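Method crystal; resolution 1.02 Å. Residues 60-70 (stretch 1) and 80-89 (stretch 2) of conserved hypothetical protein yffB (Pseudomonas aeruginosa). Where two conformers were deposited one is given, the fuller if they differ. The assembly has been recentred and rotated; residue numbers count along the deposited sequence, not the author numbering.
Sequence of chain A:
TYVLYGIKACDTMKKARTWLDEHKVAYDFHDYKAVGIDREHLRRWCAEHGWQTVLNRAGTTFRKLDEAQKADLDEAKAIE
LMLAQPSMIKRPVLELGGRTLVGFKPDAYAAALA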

# COMPACT_ATOMS: atom_id res chain seq x y z
N THR A 60 -2.48 -8.47 10.94
CA THR A 60 -2.59 -9.86 11.30
C THR A 60 -1.69 -10.75 10.47
O THR A 60 -1.14 -11.72 10.98
CB THR A 60 -4.03 -10.38 11.21
OG1 THR A 60 -4.54 -10.24 9.89
CG2 THR A 60 -4.96 -9.54 12.08
N THR A 61 -1.57 -10.45 9.18
CA THR A 61 -0.80 -11.32 8.31
C THR A 61 0.66 -11.37 8.74
O THR A 61 1.28 -12.44 8.82
CB THR A 61 -0.97 -10.88 6.87
OG1 THR A 61 -2.38 -10.93 6.59
CG2 THR A 61 -0.30 -11.84 5.92
N PHE A 62 1.23 -10.21 9.02
CA PHE A 62 2.59 -10.19 9.54
C PHE A 62 2.69 -10.88 10.89
O PHE A 62 3.64 -11.64 11.13
CB PHE A 62 3.12 -8.75 9.60
CG PHE A 62 4.58 -8.67 10.00
CD1 PHE A 62 4.92 -8.61 11.34
CD2 PHE A 62 5.59 -8.69 9.05
CE1 PHE A 62 6.24 -8.56 11.72
CE2 PHE A 62 6.91 -8.67 9.43
CZ PHE A 62 7.24 -8.60 10.76
N ARG A 63 1.73 -10.64 11.77
CA ARG A 63 1.79 -11.22 13.12
C ARG A 63 1.97 -12.71 13.05
O ARG A 63 2.65 -13.30 13.89
CB ARG A 63 0.54 -10.89 13.98
CG ARG A 63 0.48 -9.44 14.56
CD ARG A 63 -0.84 -9.03 15.32
NE ARG A 63 -1.57 -7.98 14.60
CZ ARG A 63 -2.88 -7.96 14.39
NH1 ARG A 63 -3.63 -8.94 14.88
NH2 ARG A 63 -3.46 -6.96 13.72
N LYS A 64 1.35 -13.32 12.05
CA LYS A 64 1.32 -14.78 11.91
C LYS A 64 2.61 -15.39 11.36
O LYS A 64 2.76 -16.59 11.37
CB LYS A 64 0.14 -15.21 11.01
CG LYS A 64 -1.23 -15.18 11.67
CD LYS A 64 -2.32 -15.79 10.77
CE LYS A 64 -3.69 -15.74 11.46
NZ LYS A 64 -4.73 -15.07 10.63
N LEU A 65 3.54 -14.60 10.83
CA LEU A 65 4.76 -15.17 10.25
C LEU A 65 5.58 -15.93 11.28
O LEU A 65 5.44 -15.70 12.48
CB LEU A 65 5.63 -14.07 9.68
CG LEU A 65 5.08 -13.34 8.45
CD1 LEU A 65 5.95 -12.16 8.11
CD2 LEU A 65 4.93 -14.25 7.25
N ASP A 66 6.41 -16.85 10.80
CA ASP A 66 7.33 -17.59 11.65
C ASP A 66 8.50 -16.71 12.08
O ASP A 66 8.77 -15.66 11.50
CB ASP A 66 7.92 -18.80 10.91
CG ASP A 66 6.86 -19.75 10.40
OD1 ASP A 66 5.69 -19.64 10.82
OD2 ASP A 66 7.12 -20.65 9.56
N GLU A 67 9.22 -17.21 13.07
CA GLU A 67 10.30 -16.45 13.68
C GLU A 67 11.37 -16.04 12.68
O GLU A 67 11.80 -14.88 12.65
CB GLU A 67 10.93 -17.26 14.82
CG GLU A 67 11.14 -16.46 16.09
CD GLU A 67 11.62 -17.31 17.26
OE1 GLU A 67 12.84 -17.31 17.54
OE2 GLU A 67 10.77 -17.98 17.89
N ALA A 68 11.81 -17.00 11.87
CA ALA A 68 12.86 -16.75 10.92
C ALA A 68 12.44 -15.69 9.93
O ALA A 68 13.28 -14.93 9.44
CB ALA A 68 13.23 -18.04 10.18
N GLN A 69 11.15 -15.61 9.63
CA GLN A 69 10.65 -14.70 8.61
C GLN A 69 10.64 -13.25 9.11
O GLN A 69 10.70 -12.34 8.31
CB GLN A 69 9.25 -15.10 8.17
CG GLN A 69 9.16 -16.41 7.39
CD GLN A 69 7.73 -16.73 7.07
OE1 GLN A 69 6.94 -17.04 7.97
NE2 GLN A 69 7.37 -16.61 5.80
N LYS A 70 10.55 -13.07 10.42
CA LYS A 70 10.50 -11.74 11.00
C LYS A 70 11.88 -11.22 11.39
O LYS A 70 12.02 -10.07 11.76
CB LYS A 70 9.62 -11.73 12.25
CG LYS A 70 8.22 -12.23 12.06
CD LYS A 70 7.44 -12.14 13.38
CE LYS A 70 6.01 -12.49 13.20
NZ LYS A 70 5.28 -12.33 14.48
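Stretch 2, residues 80-89: ELMLAQPSMI

A small apolar contact between two segments of one chain often has apolar side chains at its centre and hydroxyls, amides and water at its margin; residues 80-89 of yffB, packed on residues 60-70, illustrate the arrangement. At the centre is Met-88, a selenomethionine, whose SE lies 3.7 Å from Leu-65 CD1 and 3.8 Å from Phe-62 CB. The selenium meets the Phe-62 ring at its edge, 5.1 Å from the centroid and near the ring plane. Leu-81 completes the cluster: its CD1 is 4.0 Å from Leu-65 CD1 and 4.3 Å from Phe-62 CE2, and also 3.7 Å from the carbonyl O of Gln-69.

The backbone turns between Leu-81 and Met-88, yet both reach Leu-65 and Phe-62. Stretch 2 enters as a helix through Ala-84, leaves helical geometry at Gln-85 (phi/psi -133/81), and makes a 3-10 turn over 86-88, in which Met-88 N bonds to Gln-85 O at 3.0 Å. The two segments run in opposite senses: Thr-61 lies nearest Met-88, with CA atoms 5.9 Å apart, whereas Gln-69 faces Leu-81, with CA atoms 8.0 Å apart. The backbones are thus farther apart at Gln-69 than at Thr-61, and Leu-81 reaches across.

Farther out, Thr-61 belongs to both environments. Its CG2 packs 3.4 Å from Met-88 CG, while its OG1 hydrogen-bonds Ser-87 OG at 2.7 Å, the one direct hydrogen bond between the stretches. Gln-85 borders the apolar group with NE2 3.7 Å from Leu-65 CD2. Water then extends the polar edge: one molecule donates to both Thr-61 O (2.9 Å) and Gln-85 OE1 (3.1 Å), and another donates to Ser-87 O (3.2 Å) while accepting a weak bond from Thr-61 N (3.4 Å).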

# COMPACT_ATOMS: atom_id res chain seq x y z
N GLU A 80 10.50 -9.22 -0.23
CA GLU A 80 10.15 -10.61 -0.51
C GLU A 80 8.91 -11.06 0.24
O GLU A 80 8.10 -11.81 -0.30
CB GLU A 80 11.33 -11.56 -0.21
CG GLU A 80 12.53 -11.32 -1.12
CD GLU A 80 12.17 -11.35 -2.60
OE1 GLU A 80 11.71 -12.38 -3.09
OE2 GLU A 80 12.31 -10.31 -3.26
N LEU A 81 8.75 -10.62 1.48
CA LEU A 81 7.56 -10.98 2.25
C LEU A 81 6.29 -10.44 1.59
O LEU A 81 5.29 -11.15 1.46
CB LEU A 81 7.66 -10.45 3.68
CG LEU A 81 8.73 -11.06 4.57
CD1 LEU A 81 8.74 -10.35 5.92
CD2 LEU A 81 8.55 -12.55 4.75
N MSE A 82 6.33 -9.17 1.22
CA MSE A 82 5.16 -8.53 0.60
C MSE A 82 4.83 -9.07 -0.78
O MSE A 82 3.66 -9.10 -1.17
CB MSE A 82 5.37 -7.02 0.54
CG MSE A 82 5.37 -6.39 1.92
SE MSE A 82 5.48 -4.42 1.89
CE MSE A 82 7.38 -4.25 1.45
N LEU A 83 5.86 -9.48 -1.51
CA LEU A 83 5.68 -9.99 -2.86
C LEU A 83 4.84 -11.26 -2.80
O LEU A 83 3.92 -11.44 -3.61
CB LEU A 83 7.05 -10.28 -3.47
CG LEU A 83 7.04 -10.86 -4.88
CD1 LEU A 83 6.39 -9.92 -5.87
CD2 LEU A 83 8.43 -11.18 -5.27
N ALA A 84 5.17 -12.16 -1.87
CA ALA A 84 4.44 -13.42 -1.79
C ALA A 84 3.07 -13.24 -1.15
O ALA A 84 2.15 -14.00 -1.47
CB ALA A 84 5.23 -14.43 -1.01
N GLN A 85 2.95 -12.27 -0.25
CA GLN A 85 1.72 -12.06 0.54
C GLN A 85 1.34 -10.59 0.53
O GLN A 85 1.58 -9.87 1.51
CB GLN A 85 1.89 -12.57 1.97
CG GLN A 85 1.96 -14.08 2.05
CD GLN A 85 2.12 -14.52 3.47
OE1 GLN A 85 1.10 -14.67 4.20
NE2 GLN A 85 3.34 -14.68 3.92
N PRO A 86 0.69 -10.13 -0.54
CA PRO A 86 0.28 -8.73 -0.62
C PRO A 86 -0.63 -8.24 0.48
O PRO A 86 -0.75 -7.02 0.65
CB PRO A 86 -0.41 -8.65 -1.98
CG PRO A 86 0.24 -9.73 -2.78
CD PRO A 86 0.49 -10.83 -1.83
N SER A 87 -1.29 -9.12 1.22
CA SER A 87 -2.06 -8.72 2.40
C SER A 87 -1.24 -7.91 3.38
O SER A 87 -1.83 -7.12 4.13
CB SER A 87 -2.64 -9.96 3.08
OG SER A 87 -3.21 -9.70 4.34
N MSE A 88 0.08 -8.10 3.41
CA MSE A 88 0.99 -7.40 4.32
C MSE A 88 1.34 -6.00 3.90
O MSE A 88 2.05 -5.32 4.62
CB MSE A 88 2.29 -8.21 4.48
CG MSE A 88 2.01 -9.46 5.29
SE MSE A 88 3.55 -10.23 6.11
CE MSE A 88 4.77 -9.14 5.07
N ILE A 89 0.94 -5.57 2.70
CA ILE A 89 1.23 -4.21 2.25
C ILE A 89 0.25 -3.24 2.90
O ILE A 89 -0.96 -3.47 2.88
CB ILE A 89 1.13 -4.11 0.71
CG1 ILE A 89 2.06 -5.14 0.04
CG2 ILE A 89 1.48 -2.71 0.25
CD1 ILE A 89 1.72 -5.36 -1.42
O HOH W 1 0.99 -14.83 7.28
O HOH W 2 -2.27 -7.74 7.19